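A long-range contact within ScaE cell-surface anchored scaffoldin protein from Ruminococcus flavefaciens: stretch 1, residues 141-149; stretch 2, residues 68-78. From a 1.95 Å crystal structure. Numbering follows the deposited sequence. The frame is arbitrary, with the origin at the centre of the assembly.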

# COMPACT_ATOMS: atom_id res chain seq x y z
N ASP A 141 11.51 15.68 11.01
CA ASP A 141 10.28 15.76 10.18
C ASP A 141 9.85 14.34 9.80
O ASP A 141 10.72 13.51 9.55
CB ASP A 141 10.49 16.60 8.91
CG ASP A 141 10.41 18.11 9.18
OD1 ASP A 141 9.90 18.52 10.25
OD2 ASP A 141 10.88 18.89 8.33
N LYS A 142 8.55 14.06 9.78
CA LYS A 142 8.03 12.73 9.42
C LYS A 142 6.85 12.92 8.49
O LYS A 142 5.97 13.69 8.80
CB LYS A 142 7.56 11.98 10.66
CG LYS A 142 7.11 10.53 10.43
CD LYS A 142 6.81 9.87 11.79
CE LYS A 142 6.30 8.47 11.65
NZ LYS A 142 6.26 7.82 12.99
N TYR A 143 6.86 12.23 7.36
CA TYR A 143 5.82 12.33 6.33
C TYR A 143 5.21 10.94 6.17
O TYR A 143 5.90 10.04 5.70
CB TYR A 143 6.46 12.75 5.01
CG TYR A 143 7.33 13.98 5.11
CD1 TYR A 143 6.75 15.27 5.02
CD2 TYR A 143 8.71 13.88 5.28
CE1 TYR A 143 7.56 16.43 5.10
CE2 TYR A 143 9.52 15.02 5.36
CZ TYR A 143 8.93 16.29 5.29
OH TYR A 143 9.71 17.41 5.37
N ASP A 144 3.94 10.77 6.57
CA ASP A 144 3.25 9.46 6.56
C ASP A 144 2.90 9.03 5.13
O ASP A 144 2.57 9.86 4.27
CB ASP A 144 1.94 9.52 7.39
CG ASP A 144 2.18 9.66 8.86
OD1 ASP A 144 3.18 9.12 9.36
OD2 ASP A 144 1.34 10.29 9.52
N VAL A 145 2.98 7.72 4.89
CA VAL A 145 2.59 7.13 3.59
C VAL A 145 1.77 5.89 3.93
O VAL A 145 2.27 4.97 4.60
CB VAL A 145 3.88 6.75 2.78
CG1 VAL A 145 3.52 6.15 1.40
CG2 VAL A 145 4.81 7.96 2.62
N GLN A 146 0.53 5.87 3.44
CA GLN A 146 -0.51 5.05 4.01
C GLN A 146 -1.37 4.34 2.95
O GLN A 146 -1.70 4.91 1.91
CB GLN A 146 -1.45 5.92 4.85
CG GLN A 146 -0.77 6.60 6.03
CD GLN A 146 -1.74 7.48 6.81
OE1 GLN A 146 -2.63 8.13 6.24
NE2 GLN A 146 -1.56 7.52 8.11
N VAL A 147 -1.78 3.12 3.28
CA VAL A 147 -2.94 2.51 2.60
C VAL A 147 -4.20 3.07 3.23
O VAL A 147 -4.33 3.08 4.44
CB VAL A 147 -2.97 0.96 2.77
CG1 VAL A 147 -4.28 0.38 2.10
CG2 VAL A 147 -1.68 0.34 2.14
N ALA A 148 -5.14 3.52 2.40
CA ALA A 148 -6.39 4.11 2.88
C ALA A 148 -7.57 3.30 2.34
O ALA A 148 -7.50 2.81 1.22
CB ALA A 148 -6.49 5.58 2.40
N TYR A 149 -8.67 3.24 3.09
CA TYR A 149 -9.87 2.51 2.71
C TYR A 149 -11.05 3.49 2.68
O TYR A 149 -11.20 4.32 3.57
CB TYR A 149 -10.20 1.35 3.72
CG TYR A 149 -11.47 0.63 3.31
CD1 TYR A 149 -11.43 -0.32 2.31
CD2 TYR A 149 -12.71 0.93 3.89
CE1 TYR A 149 -12.57 -0.94 1.85
CE2 TYR A 149 -13.88 0.29 3.42
CZ TYR A 149 -13.79 -0.64 2.38
OH TYR A 149 -14.89 -1.32 1.91
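Stretch 2 68-78: GLHIQFDPKLK

Stretch 2 is already in an extended strand at Gly 68 and stays in it through Phe 73, antiparallel to strand 142-149: the two directions differ by 155°, and the axes approach to 4.6 Å. Gln 146 and Gln 72 form the central hydrogen-bonded pair, Gln 72 N to Gln 146 O and Gln 146 N to Gln 72 O both measuring 2.8 Å. Asp 74 N extends the ladder to Asp 144 O (3.0 Å). At the far end Ala 148 N bonds His 70 O (3.0 Å), while a water bridges His 70 N and Ala 148 O.

Side chains alternate between faces. Val 145, opposite Phe 73, and Val 147, opposite Ile 71, point to one face; Val 145 CG1 meets Ile 71 CG2 diagonally at 4.1 Å. On the other, Gln 72 reaches over so that its NE2 donates to Gln 146 OE1 (3.0 Å), a polar pairing suited to partly exposed positions. The small methyl of Ala 148 leaves room for this amide, its CB lying 3.5 Å from Gln 72 OE1.

Beyond the strand, a type I turn from Asp 74 to Leu 77 folds Leu 77 back onto Tyr 143. Leu 77 CD2 covers one ring face, 4.2 Å from the centroid of the Tyr 143 ring, and Leu 77 CD1 lies between Tyr 143 CB (3.7 Å) and Val 145 CG2 (3.9 Å).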

# COMPACT_ATOMS: atom_id res chain seq x y z
N GLY A 68 -7.32 -3.77 -5.00
CA GLY A 68 -7.60 -2.37 -5.36
C GLY A 68 -7.10 -1.64 -4.14
O GLY A 68 -7.63 -1.81 -3.03
N LEU A 69 -6.02 -0.88 -4.31
CA LEU A 69 -5.35 -0.31 -3.13
C LEU A 69 -5.01 1.14 -3.37
O LEU A 69 -4.28 1.46 -4.32
CB LEU A 69 -4.11 -1.11 -2.79
CG LEU A 69 -4.34 -2.57 -2.38
CD1 LEU A 69 -3.00 -3.28 -2.32
CD2 LEU A 69 -5.04 -2.68 -1.01
N HIS A 70 -5.56 2.02 -2.52
CA HIS A 70 -5.27 3.44 -2.63
C HIS A 70 -4.15 3.78 -1.68
O HIS A 70 -4.19 3.45 -0.49
CB HIS A 70 -6.49 4.29 -2.26
CG HIS A 70 -7.55 4.31 -3.32
ND1 HIS A 70 -8.59 3.40 -3.35
CD2 HIS A 70 -7.76 5.15 -4.36
CE1 HIS A 70 -9.38 3.67 -4.37
NE2 HIS A 70 -8.91 4.74 -4.99
N ILE A 71 -3.13 4.45 -2.19
CA ILE A 71 -2.02 4.85 -1.34
C ILE A 71 -2.09 6.36 -1.23
O ILE A 71 -2.17 7.05 -2.24
CB ILE A 71 -0.67 4.41 -1.98
CG1 ILE A 71 -0.63 2.87 -2.02
CG2 ILE A 71 0.55 5.00 -1.21
CD1 ILE A 71 0.48 2.34 -2.85
N GLN A 72 -2.08 6.87 -0.00
CA GLN A 72 -2.12 8.32 0.18
C GLN A 72 -0.90 8.73 1.00
O GLN A 72 -0.37 7.91 1.76
CB GLN A 72 -3.40 8.77 0.89
CG GLN A 72 -3.54 8.24 2.28
CD GLN A 72 -4.84 8.66 2.93
OE1 GLN A 72 -5.83 8.98 2.24
NE2 GLN A 72 -4.85 8.63 4.25
N PHE A 73 -0.46 9.97 0.82
CA PHE A 73 0.76 10.42 1.50
C PHE A 73 0.64 11.90 1.93
O PHE A 73 -0.18 12.66 1.41
CB PHE A 73 1.98 10.22 0.59
CG PHE A 73 1.76 10.69 -0.84
CD1 PHE A 73 1.33 9.78 -1.83
CD2 PHE A 73 1.99 12.03 -1.20
CE1 PHE A 73 1.11 10.20 -3.15
CE2 PHE A 73 1.78 12.47 -2.52
CZ PHE A 73 1.34 11.53 -3.52
N ASP A 74 1.48 12.26 2.88
CA ASP A 74 1.58 13.66 3.34
C ASP A 74 1.59 14.58 2.12
O ASP A 74 2.44 14.42 1.24
CB ASP A 74 2.92 13.79 4.10
CG ASP A 74 3.00 15.06 4.92
OD1 ASP A 74 3.13 14.95 6.17
OD2 ASP A 74 2.88 16.13 4.32
N PRO A 75 0.66 15.56 2.05
CA PRO A 75 0.55 16.47 0.90
C PRO A 75 1.84 17.28 0.63
O PRO A 75 2.01 17.82 -0.44
CB PRO A 75 -0.60 17.42 1.30
CG PRO A 75 -1.31 16.74 2.37
CD PRO A 75 -0.32 15.91 3.10
N LYS A 76 2.76 17.33 1.58
CA LYS A 76 4.05 17.99 1.32
C LYS A 76 4.97 17.16 0.44
O LYS A 76 5.98 17.69 -0.08
CB LYS A 76 4.78 18.26 2.64
CG LYS A 76 4.21 19.45 3.37
CD LYS A 76 4.77 19.54 4.78
CE LYS A 76 4.15 20.74 5.45
NZ LYS A 76 4.62 20.88 6.85
N LEU A 77 4.69 15.86 0.32
CA LEU A 77 5.50 14.98 -0.56
C LEU A 77 4.94 15.07 -1.95
O LEU A 77 3.78 15.39 -2.12
CB LEU A 77 5.44 13.52 -0.09
CG LEU A 77 5.97 13.14 1.30
CD1 LEU A 77 5.75 11.63 1.55
CD2 LEU A 77 7.46 13.47 1.43
N LYS A 78 5.77 14.78 -2.95
CA LYS A 78 5.31 14.79 -4.34
C LYS A 78 5.59 13.44 -4.99
O LYS A 78 6.72 12.95 -4.89
CB LYS A 78 6.07 15.87 -5.10
CG LYS A 78 5.57 16.16 -6.51
CD LYS A 78 6.54 17.17 -7.20
CE LYS A 78 6.28 17.32 -8.70
NZ LYS A 78 7.52 17.78 -9.39
O HOH W 1 -6.91 0.73 -0.34
O HOH W 2 2.45 12.93 7.60